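Calcium homeostasis modulator 1 (Oryzias latipes, PDB 6LMT) probably forms a voltage- and calcium-regulated large-pore channel in the membrane, assembled here from eight copies of the chain. Local coordinates at residues 28-33 / 107-112; 40-45 / 49-54; 75-80 / 96-101. All coordinates share one frame; numbering follows the deposited sequence.

Interaction 1: residues 28-33 / 107-112. With Y01 (cholesterol hemisuccinate), chain K; Y01 (cholesterol hemisuccinate), chain L.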
loop_
_atom_site.group_PDB
_atom_site.type_symbol
_atom_site.label_atom_id
_atom_site.label_comp_id
_atom_site.label_asym_id
_atom_site.label_seq_id
_atom_site.Cartn_x
_atom_site.Cartn_y
_atom_site.Cartn_z
ATOM N N LEU A 28 -16.710 6.484 -14.531
ATOM C CA LEU A 28 -15.345 6.479 -14.027
ATOM C C LEU A 28 -14.331 6.378 -15.156
ATOM O O LEU A 28 -13.301 7.057 -15.133
ATOM C CB LEU A 28 -15.197 5.319 -13.047
ATOM C CG LEU A 28 -13.848 4.813 -12.557
ATOM C CD1 LEU A 28 -13.056 5.825 -11.792
ATOM C CD2 LEU A 28 -14.044 3.565 -11.721
ATOM N N ALA A 29 -14.609 5.546 -16.155
ATOM C CA ALA A 29 -13.687 5.386 -17.269
ATOM C C ALA A 29 -13.693 6.595 -18.187
ATOM O O ALA A 29 -12.678 6.888 -18.814
ATOM C CB ALA A 29 -14.036 4.132 -18.058
ATOM N N SER A 30 -14.816 7.304 -18.270
ATOM C CA SER A 30 -14.906 8.497 -19.101
ATOM C C SER A 30 -14.044 9.619 -18.555
ATOM O O SER A 30 -13.344 10.299 -19.308
ATOM C CB SER A 30 -16.357 8.941 -19.193
ATOM O OG SER A 30 -16.486 10.104 -19.956
ATOM N N ALA A 31 -14.064 9.812 -17.248
ATOM C CA ALA A 31 -13.279 10.877 -16.652
ATOM C C ALA A 31 -11.812 10.513 -16.518
ATOM O O ALA A 31 -10.959 11.401 -16.534
ATOM C CB ALA A 31 -13.859 11.224 -15.300
ATOM N N GLN A 32 -11.498 9.231 -16.374
ATOM C CA GLN A 32 -10.106 8.813 -16.362
ATOM C C GLN A 32 -9.498 8.879 -17.750
ATOM O O GLN A 32 -8.308 9.167 -17.893
ATOM C CB GLN A 32 -9.997 7.407 -15.776
ATOM C CG GLN A 32 -8.591 6.855 -15.679
ATOM C CD GLN A 32 -7.672 7.694 -14.813
ATOM O OE1 GLN A 32 -8.051 8.148 -13.735
ATOM N NE2 GLN A 32 -6.457 7.918 -15.292
ATOM N N MET A 33 -10.298 8.648 -18.782
ATOM C CA MET A 33 -9.816 8.814 -20.141
ATOM C C MET A 33 -9.603 10.276 -20.487
ATOM O O MET A 33 -8.759 10.590 -21.323
ATOM C CB MET A 33 -10.794 8.151 -21.093
ATOM C CG MET A 33 -10.438 8.160 -22.529
ATOM S SD MET A 33 -11.483 6.958 -23.299
ATOM C CE MET A 33 -11.146 7.331 -24.979
ATOM N N LEU A 107 -26.156 7.564 -21.482
ATOM C CA LEU A 107 -25.877 8.988 -21.525
ATOM C C LEU A 107 -25.089 9.485 -20.328
ATOM O O LEU A 107 -24.842 10.681 -20.234
ATOM C CB LEU A 107 -27.177 9.775 -21.636
ATOM C CG LEU A 107 -27.898 9.733 -22.968
ATOM C CD1 LEU A 107 -29.226 10.412 -22.857
ATOM C CD2 LEU A 107 -27.063 10.427 -23.986
ATOM N N ILE A 108 -24.677 8.605 -19.429
ATOM C CA ILE A 108 -23.959 9.029 -18.236
ATOM C C ILE A 108 -22.515 9.369 -18.560
ATOM O O ILE A 108 -22.030 10.444 -18.209
ATOM C CB ILE A 108 -24.064 7.949 -17.147
ATOM C CG1 ILE A 108 -25.504 7.848 -16.689
ATOM C CG2 ILE A 108 -23.193 8.273 -15.975
ATOM C CD1 ILE A 108 -25.787 6.697 -15.793
ATOM N N ALA A 109 -21.806 8.466 -19.209
ATOM C CA ALA A 109 -20.444 8.697 -19.667
ATOM C C ALA A 109 -20.293 9.825 -20.697
ATOM O O ALA A 109 -19.269 10.509 -20.653
ATOM C CB ALA A 109 -19.850 7.393 -20.204
ATOM N N PRO A 110 -21.229 10.061 -21.639
ATOM C CA PRO A 110 -21.164 11.320 -22.391
ATOM C C PRO A 110 -21.311 12.563 -21.547
ATOM O O PRO A 110 -20.643 13.562 -21.817
ATOM C CB PRO A 110 -22.330 11.185 -23.369
ATOM C CG PRO A 110 -22.473 9.821 -23.561
ATOM C CD PRO A 110 -22.169 9.149 -22.315
ATOM N N ALA A 111 -22.172 12.536 -20.536
ATOM C CA ALA A 111 -22.366 13.703 -19.691
ATOM C C ALA A 111 -21.169 13.948 -18.787
ATOM O O ALA A 111 -20.845 15.099 -18.500
ATOM C CB ALA A 111 -23.636 13.540 -18.872
ATOM N N VAL A 112 -20.500 12.885 -18.348
ATOM C CA VAL A 112 -19.282 13.028 -17.566
ATOM C C VAL A 112 -18.168 13.631 -18.407
ATOM O O VAL A 112 -17.423 14.487 -17.927
ATOM C CB VAL A 112 -18.885 11.675 -16.943
ATOM C CG1 VAL A 112 -17.540 11.734 -16.295
ATOM C CG2 VAL A 112 -19.865 11.298 -15.900
HETATM C CAA Y01 K . -24.149 14.880 -23.766
HETATM C CBA Y01 K . -25.475 14.974 -23.035
HETATM C CAB Y01 K . -26.546 15.540 -23.950
HETATM C CAN Y01 K . -25.883 13.620 -22.477
HETATM C CAJ Y01 K . -27.260 13.536 -21.857
HETATM C CAO Y01 K . -27.337 14.124 -20.475
HETATM C CBB Y01 K . -28.639 13.852 -19.700
HETATM C CAC Y01 K . -29.843 14.196 -20.575
HETATM C CBE Y01 K . -28.639 12.422 -19.120
HETATM C CAP Y01 K . -27.273 12.095 -18.455
HETATM C CAQ Y01 K . -27.538 11.103 -17.311
HETATM C CBG Y01 K . -28.985 10.687 -17.536
HETATM C CBI Y01 K . -29.666 11.981 -18.030
HETATM C CAE Y01 K . -29.737 13.057 -16.937
HETATM C CAU Y01 K . -31.071 11.570 -18.487
HETATM C CAS Y01 K . -31.864 10.892 -17.364
HETATM C CBF Y01 K . -31.158 9.649 -16.803
HETATM C CBD Y01 K . -29.703 9.952 -16.410
HETATM C CAK Y01 K . -28.987 8.648 -16.073
HETATM C CAI Y01 K . -29.822 7.700 -15.274
HETATM C CAZ Y01 K . -31.103 7.881 -14.995
HETATM C CAV Y01 K . -31.827 6.960 -14.033
HETATM C CBH Y01 K . -31.933 8.997 -15.625
HETATM C CAD Y01 K . -32.268 10.027 -14.530
HETATM C CAT Y01 K . -33.235 8.369 -16.165
HETATM C CAR Y01 K . -33.966 7.505 -15.140
HETATM C CBC Y01 K . -33.096 6.391 -14.629
HETATM O OAW Y01 K . -33.841 5.703 -13.577
HETATM C CAY Y01 K . -33.525 4.453 -13.245
HETATM O OAG Y01 K . -32.630 3.829 -13.737
HETATM C CAM Y01 K . -34.459 3.904 -12.205
HETATM C CAL Y01 K . -34.226 2.476 -11.742
HETATM C CAX Y01 K . -33.154 2.307 -10.680
HETATM O OAH Y01 K . -33.377 2.764 -9.546
HETATM O OAF Y01 K . -32.097 1.722 -10.987
HETATM C CAA Y01 L . -11.792 19.017 -13.910
HETATM C CBA Y01 L . -12.512 18.737 -12.599
HETATM C CAB Y01 L . -12.979 20.034 -11.962
HETATM C CAN Y01 L . -13.677 17.776 -12.806
HETATM C CAJ Y01 L . -14.627 17.618 -11.643
HETATM C CAO Y01 L . -15.797 16.712 -11.969
HETATM C CBB Y01 L . -17.206 17.329 -11.879
HETATM C CAC Y01 L . -17.153 18.807 -12.246
HETATM C CBE Y01 L . -18.219 16.594 -12.779
HETATM C CAP Y01 L . -17.564 15.917 -14.009
HETATM C CAQ Y01 L . -18.545 14.827 -14.474
HETATM C CBG Y01 L . -19.800 15.163 -13.681
HETATM C CBI Y01 L . -19.208 15.495 -12.294
HETATM C CAE Y01 L . -18.459 14.330 -11.652
HETATM C CAU Y01 L . -20.360 15.894 -11.387
HETATM C CAS Y01 L . -21.378 14.751 -11.317
HETATM C CBF Y01 L . -22.050 14.543 -12.680
HETATM C CBD Y01 L . -21.020 14.249 -13.780
HETATM C CAK Y01 L . -21.727 14.431 -15.123
HETATM C CAI Y01 L . -23.099 13.830 -15.150
HETATM C CAZ Y01 L . -23.698 13.287 -14.101
HETATM C CAV Y01 L . -24.955 12.450 -14.259
HETATM C CBH Y01 L . -23.175 13.471 -12.680
HETATM C CAD Y01 L . -22.653 12.114 -12.169
HETATM C CAT Y01 L . -24.363 13.941 -11.817
HETATM C CAR Y01 L . -25.556 12.990 -11.906
HETATM C CBC Y01 L . -26.069 12.859 -13.313
HETATM O OAW Y01 L . -27.162 11.881 -13.349
HETATM C CAY Y01 L . -27.079 10.700 -12.706
HETATM O OAG Y01 L . -26.173 9.923 -12.797
HETATM C CAM Y01 L . -28.269 10.476 -11.826
HETATM C CAL Y01 L . -29.203 9.317 -12.106
HETATM C CAX Y01 L . -28.952 8.065 -11.286
HETATM O OAH Y01 L . -28.029 7.302 -11.629
HETATM O OAF Y01 L . -29.679 7.863 -10.296
#

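Interaction 2: residues 40-45 / 49-54. With Y01 (cholesterol hemisuccinate), chain J.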
loop_
_atom_site.group_PDB
_atom_site.type_symbol
_atom_site.label_atom_id
_atom_site.label_comp_id
_atom_site.label_asym_id
_atom_site.label_seq_id
_atom_site.Cartn_x
_atom_site.Cartn_y
_atom_site.Cartn_z
ATOM N N SER A 40 -3.869 18.430 -27.384
ATOM C CA SER A 40 -2.859 19.016 -28.262
ATOM C C SER A 40 -3.541 19.927 -29.258
ATOM O O SER A 40 -3.756 19.524 -30.400
ATOM C CB SER A 40 -2.077 17.947 -28.963
ATOM O OG SER A 40 -1.227 18.522 -29.923
ATOM N N CYS A 41 -3.825 21.146 -28.826
ATOM C CA CYS A 41 -4.421 22.150 -29.686
ATOM C C CYS A 41 -3.478 22.451 -30.845
ATOM O O CYS A 41 -2.266 22.536 -30.633
ATOM C CB CYS A 41 -4.701 23.410 -28.866
ATOM S SG CYS A 41 -5.599 24.753 -29.650
ATOM N N PRO A 42 -3.979 22.557 -32.079
ATOM C CA PRO A 42 -3.093 22.795 -33.221
ATOM C C PRO A 42 -2.389 24.125 -33.165
ATOM O O PRO A 42 -1.275 24.232 -33.686
ATOM C CB PRO A 42 -4.053 22.763 -34.411
ATOM C CG PRO A 42 -5.241 22.162 -33.923
ATOM C CD PRO A 42 -5.372 22.438 -32.506
ATOM N N CYS A 43 -3.016 25.122 -32.532
ATOM C CA CYS A 43 -2.576 26.513 -32.474
ATOM C C CYS A 43 -2.386 27.108 -33.862
ATOM O O CYS A 43 -1.422 27.813 -34.135
ATOM C CB CYS A 43 -1.340 26.687 -31.590
ATOM S SG CYS A 43 -1.795 26.827 -29.849
ATOM N N MET A 44 -3.353 26.841 -34.726
ATOM C CA MET A 44 -3.496 27.356 -36.067
ATOM C C MET A 44 -4.932 27.823 -36.234
ATOM O O MET A 44 -5.848 27.132 -35.797
ATOM C CB MET A 44 -3.185 26.278 -37.097
ATOM C CG MET A 44 -1.768 25.813 -37.064
ATOM S SD MET A 44 -1.510 24.328 -38.014
ATOM C CE MET A 44 -1.738 24.946 -39.657
ATOM N N PRO A 45 -5.164 28.974 -36.867
ATOM C CA PRO A 45 -6.522 29.528 -36.917
ATOM C C PRO A 45 -7.485 28.797 -37.829
ATOM O O PRO A 45 -8.664 29.151 -37.845
ATOM C CB PRO A 45 -6.288 30.952 -37.408
ATOM C CG PRO A 45 -5.036 30.896 -38.113
ATOM C CD PRO A 45 -4.186 29.911 -37.428
ATOM N N TYR A 49 -10.843 25.591 -34.008
ATOM C CA TYR A 49 -12.254 25.435 -33.709
ATOM C C TYR A 49 -12.686 23.982 -33.831
ATOM O O TYR A 49 -13.393 23.470 -32.966
ATOM C CB TYR A 49 -13.087 26.322 -34.629
ATOM C CG TYR A 49 -14.548 26.268 -34.317
ATOM C CD1 TYR A 49 -15.070 27.000 -33.275
ATOM C CD2 TYR A 49 -15.406 25.444 -35.035
ATOM C CE1 TYR A 49 -16.395 26.934 -32.970
ATOM C CE2 TYR A 49 -16.727 25.365 -34.727
ATOM C CZ TYR A 49 -17.216 26.115 -33.700
ATOM O OH TYR A 49 -18.545 26.044 -33.400
ATOM N N THR A 50 -12.278 23.300 -34.897
ATOM C CA THR A 50 -12.746 21.935 -35.087
ATOM C C THR A 50 -12.071 20.978 -34.126
ATOM O O THR A 50 -12.665 19.971 -33.750
ATOM C CB THR A 50 -12.528 21.477 -36.522
ATOM O OG1 THR A 50 -11.136 21.327 -36.771
ATOM C CG2 THR A 50 -13.056 22.504 -37.458
ATOM N N TYR A 51 -10.853 21.284 -33.699
ATOM C CA TYR A 51 -10.214 20.463 -32.689
ATOM C C TYR A 51 -10.874 20.655 -31.333
ATOM O O TYR A 51 -11.181 19.678 -30.643
ATOM C CB TYR A 51 -8.726 20.784 -32.614
ATOM C CG TYR A 51 -8.007 19.920 -31.621
ATOM C CD1 TYR A 51 -7.687 18.612 -31.926
ATOM C CD2 TYR A 51 -7.687 20.395 -30.364
ATOM C CE1 TYR A 51 -7.054 17.820 -31.029
ATOM C CE2 TYR A 51 -7.071 19.603 -29.462
ATOM C CZ TYR A 51 -6.746 18.318 -29.804
ATOM O OH TYR A 51 -6.112 17.531 -28.892
ATOM N N GLY A 52 -11.099 21.908 -30.936
ATOM C CA GLY A 52 -11.653 22.176 -29.624
ATOM C C GLY A 52 -13.106 21.777 -29.494
ATOM O O GLY A 52 -13.521 21.260 -28.461
ATOM N N ILE A 53 -13.895 21.992 -30.537
ATOM C CA ILE A 53 -15.293 21.601 -30.483
ATOM C C ILE A 53 -15.451 20.124 -30.809
ATOM O O ILE A 53 -16.362 19.471 -30.299
ATOM C CB ILE A 53 -16.116 22.525 -31.402
ATOM C CG1 ILE A 53 -15.940 23.968 -30.958
ATOM C CG2 ILE A 53 -17.572 22.241 -31.364
ATOM C CD1 ILE A 53 -16.277 24.207 -29.526
ATOM N N GLY A 54 -14.543 19.553 -31.595
ATOM C CA GLY A 54 -14.580 18.129 -31.846
ATOM C C GLY A 54 -14.271 17.288 -30.632
ATOM O O GLY A 54 -14.824 16.205 -30.478
HETATM C CAA Y01 J . -23.976 19.385 -26.656
HETATM C CBA Y01 J . -22.766 19.501 -25.748
HETATM C CAB Y01 J . -21.681 18.533 -26.187
HETATM C CAN Y01 J . -22.249 20.937 -25.694
HETATM C CAJ Y01 J . -21.768 21.511 -27.000
HETATM C CAO Y01 J . -21.790 23.019 -27.007
HETATM C CBB Y01 J . -21.255 23.709 -28.273
HETATM C CAC Y01 J . -21.757 22.974 -29.512
HETATM C CBE Y01 J . -21.644 25.203 -28.252
HETATM C CAP Y01 J . -21.468 25.829 -26.839
HETATM C CAQ Y01 J . -20.775 27.185 -27.032
HETATM C CBG Y01 J . -21.164 27.545 -28.458
HETATM C CBI Y01 J . -20.972 26.224 -29.227
HETATM C CAE Y01 J . -19.491 25.866 -29.399
HETATM C CAU Y01 J . -21.630 26.458 -30.592
HETATM C CAS Y01 J . -21.007 27.645 -31.341
HETATM C CBF Y01 J . -20.993 28.964 -30.546
HETATM C CBD Y01 J . -20.481 28.736 -29.111
HETATM C CAK Y01 J . -20.662 30.003 -28.289
HETATM C CAI Y01 J . -20.048 31.166 -28.994
HETATM C CAZ Y01 J . -19.758 31.176 -30.286
HETATM C CAV Y01 J . -19.033 32.350 -30.903
HETATM C CBH Y01 J . -20.187 30.089 -31.268
HETATM C CAD Y01 J . -18.924 29.520 -31.944
HETATM C CAT Y01 J . -21.054 30.799 -32.333
HETATM C CAR Y01 J . -20.355 32.012 -32.965
HETATM C CBC Y01 J . -19.906 33.023 -31.938
HETATM O OAW Y01 J . -19.112 34.069 -32.572
HETATM C CAY Y01 J . -18.836 35.172 -31.877
HETATM O OAG Y01 J . -19.432 35.517 -30.898
HETATM C CAM Y01 J . -17.677 35.930 -32.458
HETATM C CAL Y01 J . -17.215 37.089 -31.598
HETATM C CAX Y01 J . -16.055 37.893 -32.157
HETATM O OAH Y01 J . -15.595 37.573 -33.273
HETATM O OAF Y01 J . -15.612 38.836 -31.474
#

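Interaction 3: residues 75-80 / 96-101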
loop_
_atom_site.group_PDB
_atom_site.type_symbol
_atom_site.label_atom_id
_atom_site.label_comp_id
_atom_site.label_asym_id
_atom_site.label_seq_id
_atom_site.Cartn_x
_atom_site.Cartn_y
_atom_site.Cartn_z
ATOM N N SER A 75 -29.178 -6.820 -28.387
ATOM C CA SER A 75 -29.372 -7.825 -29.420
ATOM C C SER A 75 -30.735 -8.472 -29.291
ATOM O O SER A 75 -31.362 -8.810 -30.298
ATOM C CB SER A 75 -28.273 -8.876 -29.338
ATOM O OG SER A 75 -28.349 -9.583 -28.119
ATOM N N VAL A 76 -31.211 -8.636 -28.056
ATOM C CA VAL A 76 -32.518 -9.234 -27.826
ATOM C C VAL A 76 -33.613 -8.254 -28.217
ATOM O O VAL A 76 -34.651 -8.639 -28.767
ATOM C CB VAL A 76 -32.639 -9.672 -26.357
ATOM C CG1 VAL A 76 -33.874 -10.497 -26.156
ATOM C CG2 VAL A 76 -31.415 -10.437 -25.929
ATOM N N LEU A 77 -33.376 -6.966 -27.979
ATOM C CA LEU A 77 -34.297 -5.932 -28.428
ATOM C C LEU A 77 -34.275 -5.779 -29.944
ATOM O O LEU A 77 -35.317 -5.532 -30.559
ATOM C CB LEU A 77 -33.954 -4.617 -27.729
ATOM C CG LEU A 77 -34.669 -3.333 -28.122
ATOM C CD1 LEU A 77 -36.153 -3.473 -27.995
ATOM C CD2 LEU A 77 -34.174 -2.221 -27.242
ATOM N N ALA A 78 -33.101 -5.910 -30.565
ATOM C CA ALA A 78 -33.039 -5.842 -32.021
ATOM C C ALA A 78 -33.687 -7.058 -32.661
ATOM O O ALA A 78 -34.229 -6.956 -33.767
ATOM C CB ALA A 78 -31.597 -5.713 -32.492
ATOM N N GLU A 79 -33.636 -8.204 -31.978
ATOM C CA GLU A 79 -34.343 -9.396 -32.430
ATOM C C GLU A 79 -35.848 -9.172 -32.446
ATOM O O GLU A 79 -36.526 -9.528 -33.414
ATOM C CB GLU A 79 -33.991 -10.578 -31.529
ATOM C CG GLU A 79 -34.758 -11.848 -31.838
ATOM C CD GLU A 79 -34.356 -12.475 -33.147
ATOM O OE1 GLU A 79 -33.178 -12.346 -33.520
ATOM O OE2 GLU A 79 -35.218 -13.082 -33.816
ATOM N N GLU A 80 -36.384 -8.562 -31.389
ATOM C CA GLU A 80 -37.821 -8.340 -31.300
ATOM C C GLU A 80 -38.316 -7.301 -32.291
ATOM O O GLU A 80 -39.432 -7.422 -32.799
ATOM C CB GLU A 80 -38.199 -7.906 -29.889
ATOM C CG GLU A 80 -37.946 -8.958 -28.849
ATOM C CD GLU A 80 -38.855 -10.140 -29.003
ATOM O OE1 GLU A 80 -40.019 -9.944 -29.407
ATOM O OE2 GLU A 80 -38.404 -11.270 -28.725
ATOM N N ARG A 96 -40.550 0.079 -26.338
ATOM C CA ARG A 96 -40.167 1.478 -26.213
ATOM C C ARG A 96 -39.597 1.788 -24.842
ATOM O O ARG A 96 -38.689 2.617 -24.728
ATOM C CB ARG A 96 -41.346 2.407 -26.484
ATOM C CG ARG A 96 -41.746 2.522 -27.935
ATOM C CD ARG A 96 -42.632 3.739 -28.143
ATOM N NE ARG A 96 -43.902 3.647 -27.430
ATOM C CZ ARG A 96 -45.015 3.154 -27.958
ATOM N NH1 ARG A 96 -45.018 2.719 -29.208
ATOM N NH2 ARG A 96 -46.127 3.110 -27.242
ATOM N N TYR A 97 -40.106 1.136 -23.796
ATOM C CA TYR A 97 -39.588 1.392 -22.461
ATOM C C TYR A 97 -38.193 0.818 -22.306
ATOM O O TYR A 97 -37.338 1.405 -21.639
ATOM C CB TYR A 97 -40.518 0.806 -21.404
ATOM C CG TYR A 97 -40.088 1.216 -20.042
ATOM C CD1 TYR A 97 -40.335 2.499 -19.608
ATOM C CD2 TYR A 97 -39.385 0.357 -19.210
ATOM C CE1 TYR A 97 -39.926 2.911 -18.393
ATOM C CE2 TYR A 97 -38.963 0.771 -17.980
ATOM C CZ TYR A 97 -39.244 2.055 -17.580
ATOM O OH TYR A 97 -38.852 2.531 -16.361
ATOM N N MET A 98 -37.958 -0.326 -22.930
ATOM C CA MET A 98 -36.674 -1.006 -22.885
ATOM C C MET A 98 -35.590 -0.201 -23.583
ATOM O O MET A 98 -34.474 -0.069 -23.072
ATOM C CB MET A 98 -36.872 -2.339 -23.565
ATOM C CG MET A 98 -35.841 -3.347 -23.493
ATOM S SD MET A 98 -36.612 -4.552 -24.585
ATOM C CE MET A 98 -38.059 -5.040 -23.660
ATOM N N LEU A 99 -35.912 0.331 -24.762
ATOM C CA LEU A 99 -34.998 1.192 -25.497
ATOM C C LEU A 99 -34.701 2.471 -24.733
ATOM O O LEU A 99 -33.562 2.949 -24.734
ATOM C CB LEU A 99 -35.602 1.512 -26.857
ATOM C CG LEU A 99 -34.855 2.444 -27.795
ATOM C CD1 LEU A 99 -33.515 1.871 -28.185
ATOM C CD2 LEU A 99 -35.703 2.682 -29.008
ATOM N N CYS A 100 -35.706 3.029 -24.063
ATOM C CA CYS A 100 -35.499 4.232 -23.274
ATOM C C CYS A 100 -34.636 3.961 -22.049
ATOM O O CYS A 100 -33.881 4.834 -21.626
ATOM C CB CYS A 100 -36.852 4.812 -22.875
ATOM S SG CYS A 100 -36.781 6.378 -22.012
ATOM N N SER A 101 -34.713 2.755 -21.492
ATOM C CA SER A 101 -33.877 2.390 -20.353
ATOM C C SER A 101 -32.410 2.274 -20.742
ATOM O O SER A 101 -31.530 2.730 -20.006
ATOM C CB SER A 101 -34.366 1.071 -19.769
ATOM O OG SER A 101 -33.480 0.592 -18.783
#

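Interaction 1: residues 28-33 / 107-112
Ser-30 and Val-112 carry the contact between two transmembrane helices, 21-36 and 108-120, within the helical membrane domain of the calcium homeostasis modulator family. The segments run in roughly the same direction, their axes crossing at -29° with a closest approach of 8.4 Å. Ser-30 lies beside Ala-109, and Ala-31 beside Val-112. Ser-30 points its CB at the partner helix, and with OG anti to the backbone N (chi1 179°) the hydroxyl reaches the main chain of Ala-109, whose CB lies alongside the serine CB. Phe-63 of helix 48-70 also packs on Ser-30, in a buried setting where the hydroxyl gives its proton to a helix carbonyl. Val-112 shares its two methyls out: CG1 meets Ala-31 CB at 3.8 Å and also rests on one cholesterol hemisuccinate, while CG2 lies on the ring system of that same sterol, 3.7 Å from its CAK. Ala-111 CB touches both this sterol and a second one, which also covers Leu-107 and Ile-108. The polar link is Ser-30 OG to Ala-109 O, 2.9 Å long, with the donor tilted 22° from the carbonyl plane.

Interaction 2: residues 40-45 / 49-54
The ring of Tyr-51 lies against the backbone of Ser-40 and Cys-41, reaching from helix 48-70 to the loop that precedes it. CG is anti to the backbone N (chi1 -178°), which carries the phenol off the helix to the loop. Ser-40 O stands 3.2 Å above one face of the ring, displaced toward its rim and nearest CZ. At the root of the side chain Pro-42 crosses Tyr-51 at a slant, its CD 3.7 Å from Tyr-51 CB. The far end is polar: Ser-40 N donates to Tyr-51 OH over 2.8 Å in a nearly straight bond, 165° at the hydrogen. Phe-39 adds a T-shaped ring pair with the tyrosine. This is the disulfide-bonded extracellular loop region of the channel family, where Cys-41 pairs with Cys-126 and Cys-43 with Cys-160. Tyr-49 and Ile-53 leave the helix in another direction, to a cholesterol hemisuccinate; Ile-53 CG1 lies over one face of the Tyr-49 ring, toward its rim, and Ile-53 CD1 lies 3.6 Å from CAE of the sterol. Tyr-51 OH also bonds Gln-182 OE1 of the second subunit. Accepting from a loop amide and presumably donating to that amide oxygen, one buried phenol joins loop, helix and neighbouring subunit.

Interaction 3: residues 75-80 / 96-101
Leu-77 meets Met-98 and Leu-99 with no aromatic ring, side-chain amide or carboxylate between them, so neither a stacked face nor an aromatic edge takes part; the surfaces are methyls, a thioether and helix backbone. The flat groups belong to the surroundings: Trp-217, on helix 210-258, touches Met-98 and Val-76, while Tyr-97 leads away from the contact and hydrogen-bonds Arg-203 through its OH. Leu-77 points its CB at the partner helix and divides its branches. CD1 lies 3.6 Å from Met-98 SD, and the two side chains run alongside one another, pointing opposite ways. CD2 settles on the main chain of Leu-99, 3.9 Å from its CA, with Leu-99 CB beside it at 4.0 Å. Leu-77 also packs on Leu-95 and Ile-102, so it enters the diamond of Leu-95, Met-98, Leu-99 and Ile-102 as a knob into a hole, across two consecutive helices, 74-82 and 92-105, joined by a short linker. Glu-80, nearly one turn further along, lies against Leu-95 and the linker residues Thr-89 and Lys-90. Ser-75 and Glu-79, which take no part in this contact, pack on Arg-200 and Cys-205 of the second subunit. The methionine chain is extended as far as SD and then bends (chi3 -66°), which turns CE off Leu-77 and leaves the sulfur against CD1.

Overall arrangement
Interactions 2 and 3 lie on opposite sides of the chain's centre, their centres 38 Å apart, with interaction 1 between them: its centre is 22 Å from that of interaction 2 and 23 Å from that of interaction 3. Helix 48-70 starts at interaction 2 and runs on to pack against interaction 1; helix 92-105 of interaction 3 is followed directly by helix 108-120 of interaction 1. None of the three touches another, interactions 1 and 3 coming nearest at about 7 Å between atoms. Sterols border interactions 1 and 2, whereas Met-98 of interaction 3 is about 12 Å from one. All three reach the second subunit of the octamer.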